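Local coordinates for protein short chain alcohol dehydrogenase-related dehydrogenase (Sinorhizobium meliloti, PDB 3TPC) that probably catalyses the oxidation or reduction of a substrate that is not yet known, as a short-chain dehydrogenase, at residues F10-A15 and A32-L37; S17-A22 and G194-P199; A114-G119 and A165-V170; R187-A192 and E244-D249. One frame throughout, in Å; residues are numbered along the deposited sequence.

Contact 1 (F10-A15 and A32-L37); sequences FIVTGA and ATVLGL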
loop_
_atom_site.group_PDB
_atom_site.type_symbol
_atom_site.label_atom_id
_atom_site.label_comp_id
_atom_site.label_asym_id
_atom_site.label_seq_id
_atom_site.Cartn_x
_atom_site.Cartn_y
_atom_site.Cartn_z
ATOM N N PHE D 10 5.633 15.296 -27.513
ATOM C CA PHE D 10 5.635 15.267 -26.066
ATOM C C PHE D 10 5.890 16.612 -25.451
ATOM O O PHE D 10 6.705 17.408 -25.938
ATOM C CB PHE D 10 6.709 14.306 -25.544
ATOM C CG PHE D 10 6.314 12.884 -25.627
ATOM C CD1 PHE D 10 6.075 12.153 -24.469
ATOM C CD2 PHE D 10 6.142 12.272 -26.865
ATOM C CE1 PHE D 10 5.671 10.823 -24.543
ATOM C CE2 PHE D 10 5.753 10.971 -26.964
ATOM C CZ PHE D 10 5.500 10.233 -25.814
ATOM N N ILE D 11 5.196 16.859 -24.345
ATOM C CA ILE D 11 5.514 17.963 -23.478
ATOM C C ILE D 11 6.203 17.412 -22.262
ATOM O O ILE D 11 5.792 16.411 -21.703
ATOM C CB ILE D 11 4.265 18.724 -23.076
ATOM C CG1 ILE D 11 3.504 19.123 -24.346
ATOM C CG2 ILE D 11 4.660 19.928 -22.192
ATOM C CD1 ILE D 11 2.180 19.819 -24.136
ATOM N N VAL D 12 7.278 18.063 -21.876
ATOM C CA VAL D 12 8.035 17.642 -20.762
ATOM C C VAL D 12 8.234 18.896 -19.942
ATOM O O VAL D 12 8.503 19.984 -20.481
ATOM C CB VAL D 12 9.429 17.068 -21.127
ATOM C CG1 VAL D 12 10.157 16.696 -19.881
ATOM C CG2 VAL D 12 9.365 15.823 -22.028
ATOM N N THR D 13 8.170 18.687 -18.631
ATOM C CA THR D 13 8.136 19.711 -17.623
ATOM C C THR D 13 9.414 19.582 -16.788
ATOM O O THR D 13 10.036 18.506 -16.725
ATOM C CB THR D 13 6.799 19.482 -16.881
ATOM O OG1 THR D 13 5.839 20.490 -17.251
ATOM C CG2 THR D 13 6.939 19.289 -15.441
ATOM N N GLY D 14 9.885 20.685 -16.213
ATOM C CA GLY D 14 11.249 20.698 -15.655
ATOM C C GLY D 14 12.309 20.157 -16.596
ATOM O O GLY D 14 13.208 19.406 -16.197
ATOM N N ALA D 15 12.206 20.558 -17.853
ATOM C CA ALA D 15 13.028 20.039 -18.951
ATOM C C ALA D 15 14.531 20.470 -18.968
ATOM O O ALA D 15 15.358 19.871 -19.695
ATOM C CB ALA D 15 12.363 20.391 -20.304
ATOM N N ALA D 32 11.127 11.849 -31.475
ATOM C CA ALA D 32 9.916 12.566 -31.061
ATOM C C ALA D 32 10.069 14.094 -31.104
ATOM O O ALA D 32 11.125 14.642 -30.830
ATOM C CB ALA D 32 9.472 12.093 -29.614
ATOM N N THR D 33 8.986 14.777 -31.402
ATOM C CA THR D 33 8.944 16.218 -31.251
ATOM C C THR D 33 8.756 16.576 -29.756
ATOM O O THR D 33 7.834 16.089 -29.098
ATOM C CB THR D 33 7.784 16.773 -32.109
ATOM O OG1 THR D 33 8.054 16.497 -33.484
ATOM C CG2 THR D 33 7.612 18.240 -31.927
ATOM N N VAL D 34 9.606 17.435 -29.211
ATOM C CA VAL D 34 9.533 17.701 -27.773
ATOM C C VAL D 34 9.345 19.193 -27.442
ATOM O O VAL D 34 10.080 20.038 -27.922
ATOM C CB VAL D 34 10.740 17.057 -27.011
ATOM C CG1 VAL D 34 10.729 17.407 -25.527
ATOM C CG2 VAL D 34 10.733 15.543 -27.162
ATOM N N LEU D 35 8.336 19.493 -26.623
ATOM C CA LEU D 35 8.152 20.815 -26.066
ATOM C C LEU D 35 8.696 20.812 -24.637
ATOM O O LEU D 35 8.092 20.255 -23.725
ATOM C CB LEU D 35 6.675 21.245 -26.106
ATOM C CG LEU D 35 6.430 22.649 -25.535
ATOM C CD1 LEU D 35 7.343 23.750 -26.140
ATOM C CD2 LEU D 35 4.971 23.062 -25.644
ATOM N N GLY D 36 9.856 21.424 -24.462
ATOM C CA GLY D 36 10.500 21.454 -23.179
ATOM C C GLY D 36 10.109 22.683 -22.397
ATOM O O GLY D 36 10.498 23.790 -22.750
ATOM N N LEU D 37 9.335 22.499 -21.333
ATOM C CA LEU D 37 8.966 23.606 -20.425
ATOM C C LEU D 37 9.831 23.588 -19.189
ATOM O O LEU D 37 10.188 22.497 -18.708
ATOM C CB LEU D 37 7.507 23.500 -20.008
ATOM C CG LEU D 37 6.536 23.518 -21.176
ATOM C CD1 LEU D 37 5.154 23.304 -20.686
ATOM C CD2 LEU D 37 6.623 24.865 -21.886
#
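The first beta-alpha-beta unit of a Rossmann fold brings F10, I11 and V12 beside V34, L35 and G36, two parallel strands joined through helix 18-29. Their short axes come within 4.7 Å at an angle of 22°. The bonding is the regular parallel ladder: F10 N gives to T33 O, L35 N to F10 O (2.7 Å), V12 N to L35 O and L37 N to V12 O, all nearly straight. Beyond the end of the first strand the pairing carries on into the turn, where A15 N donates to L37 O at 2.9 Å. G14 N also comes near that oxygen, but its N-H is turned too far off to bond.

Side chains alternate between two faces. On one, the I11 branch methyl CG2 meets L37 CD1 at 3.7 Å; it stands anti to the backbone N (CG1 has chi1 -54°), which sends it along the sheet toward L37. I11 CG1 lies 4.2 Å from L35 CB, and helix 65-79 covers this layer through L72, F74 and A75. On the other face V12 CG2 touches V34 CG1 at 4.1 Å, packed against T24 and L27 of helix 18-29. Here G36 matters: A15 CB rests 3.6 Å from G36 CA, and a beta carbon on G36 would sit tightly against that methyl. T13 OG1, buried near L37 CB, finds no polar partner in the model. The T13-G14-A15 turn opens the glycine-rich TGxxxGxG sequence, the dinucleotide-binding signature of classical short-chain dehydrogenases.

Contact 2 (S17-A22 and G194-P199); sequences SGLGAA and GIFDTP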
loop_
_atom_site.group_PDB
_atom_site.type_symbol
_atom_site.label_atom_id
_atom_site.label_comp_id
_atom_site.label_asym_id
_atom_site.label_seq_id
_atom_site.Cartn_x
_atom_site.Cartn_y
_atom_site.Cartn_z
ATOM N N SER D 17 16.900 20.482 -16.540
ATOM C CA SER D 17 17.870 19.687 -15.794
ATOM C C SER D 17 17.316 18.359 -15.272
ATOM O O SER D 17 16.124 18.129 -15.298
ATOM C CB SER D 17 18.418 20.497 -14.617
ATOM O OG SER D 17 17.514 20.433 -13.520
ATOM N N GLY D 18 18.212 17.505 -14.807
ATOM C CA GLY D 18 17.860 16.373 -14.012
ATOM C C GLY D 18 17.021 15.385 -14.790
ATOM O O GLY D 18 17.423 14.938 -15.884
ATOM N N LEU D 19 15.838 15.063 -14.250
ATOM C CA LEU D 19 15.006 14.036 -14.836
ATOM C C LEU D 19 14.328 14.544 -16.096
ATOM O O LEU D 19 14.317 13.851 -17.104
ATOM C CB LEU D 19 14.006 13.491 -13.819
ATOM C CG LEU D 19 14.592 12.847 -12.551
ATOM C CD1 LEU D 19 13.475 12.299 -11.697
ATOM C CD2 LEU D 19 15.623 11.742 -12.815
ATOM N N GLY D 20 13.744 15.734 -16.059
ATOM C CA GLY D 20 13.100 16.216 -17.264
ATOM C C GLY D 20 14.099 16.328 -18.415
ATOM O O GLY D 20 13.768 16.013 -19.572
ATOM N N ALA D 21 15.328 16.750 -18.104
ATOM C CA ALA D 21 16.362 16.869 -19.116
ATOM C C ALA D 21 16.593 15.489 -19.741
ATOM O O ALA D 21 16.581 15.351 -20.954
ATOM C CB ALA D 21 17.675 17.416 -18.507
ATOM N N ALA D 22 16.765 14.456 -18.929
ATOM C CA ALA D 22 17.130 13.215 -19.525
ATOM C C ALA D 22 15.972 12.631 -20.333
ATOM O O ALA D 22 16.193 11.942 -21.321
ATOM C CB ALA D 22 17.647 12.265 -18.492
ATOM N N GLY D 194 13.679 6.863 -6.415
ATOM C CA GLY D 194 14.478 6.965 -5.202
ATOM C C GLY D 194 15.594 7.984 -5.421
ATOM O O GLY D 194 15.355 9.037 -5.995
ATOM N N ILE D 195 16.806 7.670 -4.988
ATOM C CA ILE D 195 17.865 8.645 -5.017
ATOM C C ILE D 195 18.517 8.636 -6.373
ATOM O O ILE D 195 19.093 7.622 -6.755
ATOM C CB ILE D 195 19.019 8.271 -4.136
ATOM C CG1 ILE D 195 18.635 8.266 -2.681
ATOM C CG2 ILE D 195 20.157 9.326 -4.337
ATOM C CD1 ILE D 195 19.671 7.543 -1.862
ATOM N N PHE D 196 18.458 9.767 -7.072
ATOM C CA PHE D 196 19.067 9.901 -8.378
ATOM C C PHE D 196 20.116 11.006 -8.424
ATOM O O PHE D 196 20.047 11.986 -7.661
ATOM C CB PHE D 196 17.990 10.161 -9.410
ATOM C CG PHE D 196 17.348 8.899 -9.932
ATOM C CD1 PHE D 196 16.384 8.220 -9.162
ATOM C CD2 PHE D 196 17.671 8.407 -11.183
ATOM C CE1 PHE D 196 15.783 7.087 -9.628
ATOM C CE2 PHE D 196 17.077 7.246 -11.658
ATOM C CZ PHE D 196 16.118 6.584 -10.880
ATOM N N ASP D 197 20.947 10.862 -9.391
ATOM C CA ASP D 197 22.003 11.849 -9.574
ATOM C C ASP D 197 21.472 12.986 -10.426
ATOM O O ASP D 197 21.661 13.027 -11.610
ATOM C CB ASP D 197 23.223 11.156 -10.209
ATOM C CG ASP D 197 24.535 11.964 -10.125
ATOM O OD1 ASP D 197 24.561 13.115 -9.683
ATOM O OD2 ASP D 197 25.559 11.435 -10.556
ATOM N N THR D 198 20.795 13.897 -9.746
ATOM C CA THR D 198 20.211 15.123 -10.256
ATOM C C THR D 198 20.514 16.227 -9.276
ATOM O O THR D 198 20.788 15.968 -8.149
ATOM C CB THR D 198 18.702 15.091 -10.387
ATOM O OG1 THR D 198 18.107 15.119 -9.107
ATOM C CG2 THR D 198 18.275 13.916 -11.080
ATOM N N PRO D 199 20.478 17.462 -9.713
ATOM C CA PRO D 199 20.687 18.565 -8.803
ATOM C C PRO D 199 19.738 18.488 -7.649
ATOM O O PRO D 199 20.188 18.642 -6.522
ATOM C CB PRO D 199 20.316 19.746 -9.663
ATOM C CG PRO D 199 20.790 19.373 -10.946
ATOM C CD PRO D 199 20.388 17.952 -11.088
#
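L19 of helix 18-29 brings the end of its side chain to T198 and F196 of the loop that follows strand 186-193. Its CB makes no close approach to that loop. CG is the first atom to arrive, 4.1 Å from T198 CG2. With CD1 anti to CA (chi2 -177°), CD2 is the methyl turned to the loop. CD2 does the touching, reaching T198 CG2 at 3.8 Å and F196 CD2 at 4.2 Å, where it meets the ring obliquely. CD1 stays farther from the loop. A225 and Y228 of helix 225-237 also touch this leucine, while F196 packs on Y228 and on M240 of a second subunit.

T198 presents its methyl to the helix because OG1 takes the position between the backbone N and the carbonyl carbon (chi1 71°). The same CG2 lies 3.8 Å from G18 CA, and P199 CD follows at 4.2 Å from G18 CA. G18 has a positive phi of 65°, and a beta carbon there would press against T198 CB, so the close approach depends on the missing side chain. All of these meetings are apolar. The loop bends through F196-D197-T198 in an inverse gamma turn centred on D197. G18, L19 and G20 end the TGxxxGxG signature, and a loop after strand 186-193 lying beside it is consistent with the coenzyme-binding cleft of short-chain dehydrogenases.

Contact 3 (A114-G119 and A165-V170); sequences AVNLIG and ASKGGV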
loop_
_atom_site.group_PDB
_atom_site.type_symbol
_atom_site.label_atom_id
_atom_site.label_comp_id
_atom_site.label_asym_id
_atom_site.label_seq_id
_atom_site.Cartn_x
_atom_site.Cartn_y
_atom_site.Cartn_z
ATOM N N ALA D 114 2.329 23.594 -4.195
ATOM C CA ALA D 114 1.941 24.266 -5.431
ATOM C C ALA D 114 2.814 23.850 -6.651
ATOM O O ALA D 114 2.287 23.434 -7.698
ATOM C CB ALA D 114 1.854 25.775 -5.230
ATOM N N VAL D 115 4.131 23.826 -6.496
ATOM C CA VAL D 115 4.971 23.374 -7.594
ATOM C C VAL D 115 4.753 21.882 -7.900
ATOM O O VAL D 115 4.496 21.515 -9.017
ATOM C CB VAL D 115 6.434 23.552 -7.255
ATOM C CG1 VAL D 115 7.293 22.745 -8.193
ATOM C CG2 VAL D 115 6.821 25.039 -7.228
ATOM N N ASN D 116 4.851 21.033 -6.878
ATOM C CA ASN D 116 4.831 19.586 -7.064
ATOM C C ASN D 116 3.433 19.043 -7.414
ATOM O O ASN D 116 3.306 18.250 -8.330
ATOM C CB ASN D 116 5.459 18.880 -5.846
ATOM C CG ASN D 116 6.980 19.122 -5.744
ATOM O OD1 ASN D 116 7.656 19.252 -6.738
ATOM N ND2 ASN D 116 7.496 19.186 -4.548
ATOM N N LEU D 117 2.391 19.518 -6.735
ATOM C CA LEU D 117 1.057 18.983 -6.925
ATOM C C LEU D 117 0.136 19.843 -7.845
ATOM O O LEU D 117 -0.399 19.324 -8.827
ATOM C CB LEU D 117 0.405 18.677 -5.564
ATOM C CG LEU D 117 -1.083 18.298 -5.594
ATOM C CD1 LEU D 117 -1.399 17.119 -6.561
ATOM C CD2 LEU D 117 -1.536 17.948 -4.205
ATOM N N ILE D 118 -0.058 21.130 -7.518
ATOM C CA ILE D 118 -0.960 21.977 -8.300
ATOM C C ILE D 118 -0.422 22.117 -9.713
ATOM O O ILE D 118 -1.195 22.070 -10.667
ATOM C CB ILE D 118 -1.141 23.391 -7.744
ATOM C CG1 ILE D 118 -1.533 23.408 -6.266
ATOM C CG2 ILE D 118 -2.279 24.090 -8.492
ATOM C CD1 ILE D 118 -2.587 22.513 -5.957
ATOM N N GLY D 119 0.915 22.258 -9.814
ATOM C CA GLY D 119 1.649 22.224 -11.085
ATOM C C GLY D 119 1.315 21.012 -11.958
ATOM O O GLY D 119 0.965 21.175 -13.139
ATOM N N ALA D 165 4.131 14.938 1.363
ATOM C CA ALA D 165 2.695 15.175 1.192
ATOM C C ALA D 165 2.383 15.502 -0.260
ATOM O O ALA D 165 1.454 14.922 -0.851
ATOM C CB ALA D 165 2.170 16.313 2.138
ATOM N N SER D 166 3.147 16.451 -0.793
ATOM C CA SER D 166 3.175 16.829 -2.211
ATOM C C SER D 166 3.080 15.628 -3.152
ATOM O O SER D 166 2.276 15.576 -4.074
ATOM C CB SER D 166 4.580 17.354 -2.511
ATOM O OG SER D 166 4.577 18.713 -2.529
ATOM N N LYS D 167 4.040 14.718 -2.965
ATOM C CA LYS D 167 4.267 13.649 -3.892
ATOM C C LYS D 167 3.245 12.573 -3.635
ATOM O O LYS D 167 2.846 11.836 -4.571
ATOM C CB LYS D 167 5.675 13.116 -3.694
ATOM C CG LYS D 167 6.800 14.100 -4.130
ATOM C CD LYS D 167 6.625 14.596 -5.551
ATOM C CE LYS D 167 7.917 15.102 -6.174
ATOM N NZ LYS D 167 7.711 15.233 -7.658
ATOM N N GLY D 168 2.840 12.469 -2.366
ATOM C CA GLY D 168 1.758 11.577 -1.949
ATOM C C GLY D 168 0.494 11.993 -2.662
ATOM O O GLY D 168 -0.232 11.148 -3.115
ATOM N N GLY D 169 0.287 13.313 -2.804
ATOM C CA GLY D 169 -0.776 13.888 -3.587
ATOM C C GLY D 169 -0.714 13.399 -5.009
ATOM O O GLY D 169 -1.752 12.948 -5.588
ATOM N N VAL D 170 0.496 13.454 -5.584
ATOM C CA VAL D 170 0.692 13.093 -6.991
ATOM C C VAL D 170 0.432 11.621 -7.214
ATOM O O VAL D 170 -0.240 11.235 -8.176
ATOM C CB VAL D 170 2.134 13.496 -7.487
ATOM C CG1 VAL D 170 2.539 12.784 -8.852
ATOM C CG2 VAL D 170 2.211 14.971 -7.643
#
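N116 and L117 of helix 106-132 pack against S166, K167, G169 and V170 of helix 161-181, two nearly parallel helices (16°) on the Rossmann sheet. K167 ends the YxxxK sequence of the family and N116 probably corresponds to the family's active-site asparagine, consistent with a place in the catalytic centre.

Polar groups lie close but bond elsewhere. N116 OD1 is 4.1 Å from K167 NZ; N116 ND2 donates to T91 O, while K167 NZ, at the end of a chain bent at chi2 (-53°), reaches T148 O. S166 OG makes weak hydrogen bonds to A162 O and T112 O.

In van der Waals packing, S166 OG comes within 3.4 Å of N116 CB, and N116 CG lies 4.2 Å from K167 CE. An alanine at N116 would probably leave T91 O without its amide donor and open a gap beside K167 CE. L117 CD1 meets V170 CG2 at 4.3 Å and G169 C at 4.1 Å, over a glycine where a beta carbon would clash with CD2. L117 also packs on F109 of a third subunit.

Within helix 106-132 a wider pi-type turn carries G119 N to A114 O (2.8 Å), and V170 CG2 lies 3.5 Å from N116 O.

Contact 4 (R187-A192 and E244-D249); sequences RVVTIA and EVIRLD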
loop_
_atom_site.group_PDB
_atom_site.type_symbol
_atom_site.label_atom_id
_atom_site.label_comp_id
_atom_site.label_asym_id
_atom_site.label_seq_id
_atom_site.Cartn_x
_atom_site.Cartn_y
_atom_site.Cartn_z
ATOM N N ARG D 187 -3.604 7.125 -20.920
ATOM C CA ARG D 187 -3.098 6.400 -19.768
ATOM C C ARG D 187 -2.437 7.395 -18.790
ATOM O O ARG D 187 -1.946 8.462 -19.197
ATOM C CB ARG D 187 -2.121 5.278 -20.177
ATOM C CG ARG D 187 -2.808 4.101 -20.881
ATOM C CD ARG D 187 -1.883 2.931 -21.153
ATOM N NE ARG D 187 -0.843 3.194 -22.165
ATOM C CZ ARG D 187 0.472 3.287 -21.939
ATOM N NH1 ARG D 187 0.959 3.150 -20.711
ATOM N NH2 ARG D 187 1.316 3.561 -22.948
ATOM N N VAL D 188 -2.447 7.049 -17.501
ATOM C CA VAL D 188 -1.831 7.881 -16.510
ATOM C C VAL D 188 -1.142 6.929 -15.587
ATOM O O VAL D 188 -1.812 6.059 -15.001
ATOM C CB VAL D 188 -2.845 8.690 -15.680
ATOM C CG1 VAL D 188 -2.099 9.682 -14.786
ATOM C CG2 VAL D 188 -3.836 9.413 -16.576
ATOM N N VAL D 189 0.187 7.122 -15.464
ATOM C CA VAL D 189 1.094 6.263 -14.749
ATOM C C VAL D 189 2.024 7.211 -14.031
ATOM O O VAL D 189 2.291 8.254 -14.565
ATOM C CB VAL D 189 1.906 5.364 -15.720
ATOM C CG1 VAL D 189 2.892 4.430 -14.966
ATOM C CG2 VAL D 189 0.977 4.519 -16.518
ATOM N N THR D 190 2.468 6.863 -12.821
ATOM C CA THR D 190 3.343 7.666 -11.978
ATOM C C THR D 190 4.543 6.800 -11.606
ATOM O O THR D 190 4.388 5.595 -11.331
ATOM C CB THR D 190 2.637 8.138 -10.674
ATOM O OG1 THR D 190 1.545 9.001 -11.022
ATOM C CG2 THR D 190 3.581 8.942 -9.766
ATOM N N ILE D 191 5.735 7.394 -11.706
ATOM C CA ILE D 191 6.958 6.768 -11.235
ATOM C C ILE D 191 7.342 7.373 -9.913
ATOM O O ILE D 191 7.378 8.598 -9.784
ATOM C CB ILE D 191 8.202 7.061 -12.207
ATOM C CG1 ILE D 191 8.037 6.420 -13.567
ATOM C CG2 ILE D 191 9.476 6.461 -11.616
ATOM C CD1 ILE D 191 9.048 6.962 -14.657
ATOM N N ALA D 192 7.733 6.547 -8.964
ATOM C CA ALA D 192 8.232 7.096 -7.724
ATOM C C ALA D 192 9.707 6.794 -7.642
ATOM O O ALA D 192 10.091 5.682 -7.277
ATOM C CB ALA D 192 7.495 6.489 -6.548
ATOM N N GLU D 244 -0.973 3.197 -12.200
ATOM C CA GLU D 244 -0.042 2.629 -11.186
ATOM C C GLU D 244 1.142 3.514 -10.849
ATOM O O GLU D 244 1.480 4.438 -11.584
ATOM C CB GLU D 244 0.411 1.226 -11.634
ATOM C CG GLU D 244 1.723 0.664 -11.082
ATOM C CD GLU D 244 1.618 -0.064 -9.730
ATOM O OE1 GLU D 244 0.959 0.464 -8.813
ATOM O OE2 GLU D 244 2.230 -1.152 -9.551
ATOM N N VAL D 245 1.705 3.257 -9.673
ATOM C CA VAL D 245 2.851 3.939 -9.174
ATOM C C VAL D 245 4.012 2.934 -9.141
ATOM O O VAL D 245 3.961 1.941 -8.424
ATOM C CB VAL D 245 2.599 4.470 -7.755
ATOM C CG1 VAL D 245 3.817 5.222 -7.257
ATOM C CG2 VAL D 245 1.375 5.418 -7.743
ATOM N N ILE D 246 5.060 3.203 -9.919
ATOM C CA ILE D 246 6.183 2.296 -9.938
ATOM C C ILE D 246 7.304 2.886 -9.162
ATOM O O ILE D 246 7.740 4.004 -9.473
ATOM C CB ILE D 246 6.627 2.019 -11.363
ATOM C CG1 ILE D 246 5.417 1.507 -12.155
ATOM C CG2 ILE D 246 7.761 0.961 -11.391
ATOM C CD1 ILE D 246 5.556 1.542 -13.662
ATOM N N ARG D 247 7.774 2.168 -8.146
ATOM C CA ARG D 247 8.978 2.595 -7.414
ATOM C C ARG D 247 10.204 2.305 -8.283
ATOM O O ARG D 247 10.368 1.195 -8.835
ATOM C CB ARG D 247 9.147 1.938 -6.028
ATOM C CG ARG D 247 7.914 2.117 -5.033
ATOM C CD ARG D 247 8.116 1.328 -3.721
ATOM N NE ARG D 247 9.354 1.736 -3.046
ATOM C CZ ARG D 247 9.406 2.429 -1.913
ATOM N NH1 ARG D 247 8.281 2.757 -1.290
ATOM N NH2 ARG D 247 10.583 2.759 -1.380
ATOM N N LEU D 248 11.047 3.325 -8.421
ATOM C CA LEU D 248 12.294 3.157 -9.195
ATOM C C LEU D 248 13.455 3.518 -8.297
ATOM O O LEU D 248 13.903 4.687 -8.291
ATOM C CB LEU D 248 12.258 4.049 -10.444
ATOM C CG LEU D 248 13.349 3.718 -11.450
ATOM C CD1 LEU D 248 13.339 2.246 -11.863
ATOM C CD2 LEU D 248 13.271 4.669 -12.646
ATOM N N ASP D 249 13.848 2.570 -7.452
ATOM C CA ASP D 249 14.623 2.952 -6.289
ATOM C C ASP D 249 15.724 2.002 -5.814
ATOM O O ASP D 249 16.284 2.216 -4.744
ATOM C CB ASP D 249 13.687 3.211 -5.106
ATOM C CG ASP D 249 12.838 1.958 -4.713
ATOM O OD1 ASP D 249 13.126 0.847 -5.205
ATOM O OD2 ASP D 249 11.878 2.100 -3.920
#
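I246 O is approached by two groups of segment 187-192: A192 N donates to it at 2.6 Å, tilted 33° from the carbonyl plane, and I191 CA adds a CA-H...O contact. T190 O is served likewise, by I246 N in its plane and by V245 CA at 3.1 Å. With T190 N to E244 O and L248 N to A192 O, these bonds tie 245-248 in parallel to 186-193 as the outermost strand of this chain's sheet. L248 N stands above the carbonyl plane of A192 (41° out of it), not on a lone pair.

I191 CG2 lies alongside L248 CB at 3.9 Å, and V189 CG1 touches I246 CD1 on the same face, which Y228, L231 and V232 of helix 225-237 cover at I191. On the other face A192 CB meets V245 CG1 at 4.0 Å. There V245 and T190 pack on T174 of helix 161-181.

On the same face as A192 and V245, R247, its chain bent at chi3 (57°), takes hold of D249 side-on: NE (2.7 Å) and NH2 (2.9 Å) both reach D249 OD2. NH2 also makes a salt bridge with D155. A leucine at R247 would probably leave the carboxylates of D249 and D155 without the guanidinium they share. E244 OE2 accepts from R247 N of a second subunit, and R247 N gives to that subunit's E244 in return. The chemistry thus implies a strand held by backbone bonds on its inner side and by reciprocal polar bonds between subunits.

Contacts 1 and 4 lie in one seven-stranded parallel sheet, on opposite sides of the chain's centre and about 19 Å apart between centres. Contact 2 touches both: A21 CB packs on A15 O, and G194 N probably bonds to L248 O. Its segments alternate along the chain with those of each, and contact 3 is nested in the loop it closes, their centres about 17 Å apart. Contacts 3 and 4 follow in series, helix 161-181 followed by strand 186-193, with centres about 15 Å apart. The TGxxxGxG turn, the YxxxK helix and the last strands are gathered into a single Rossmann domain, whose contacts 2 and 4 also meet a second subunit and contact 3 a third.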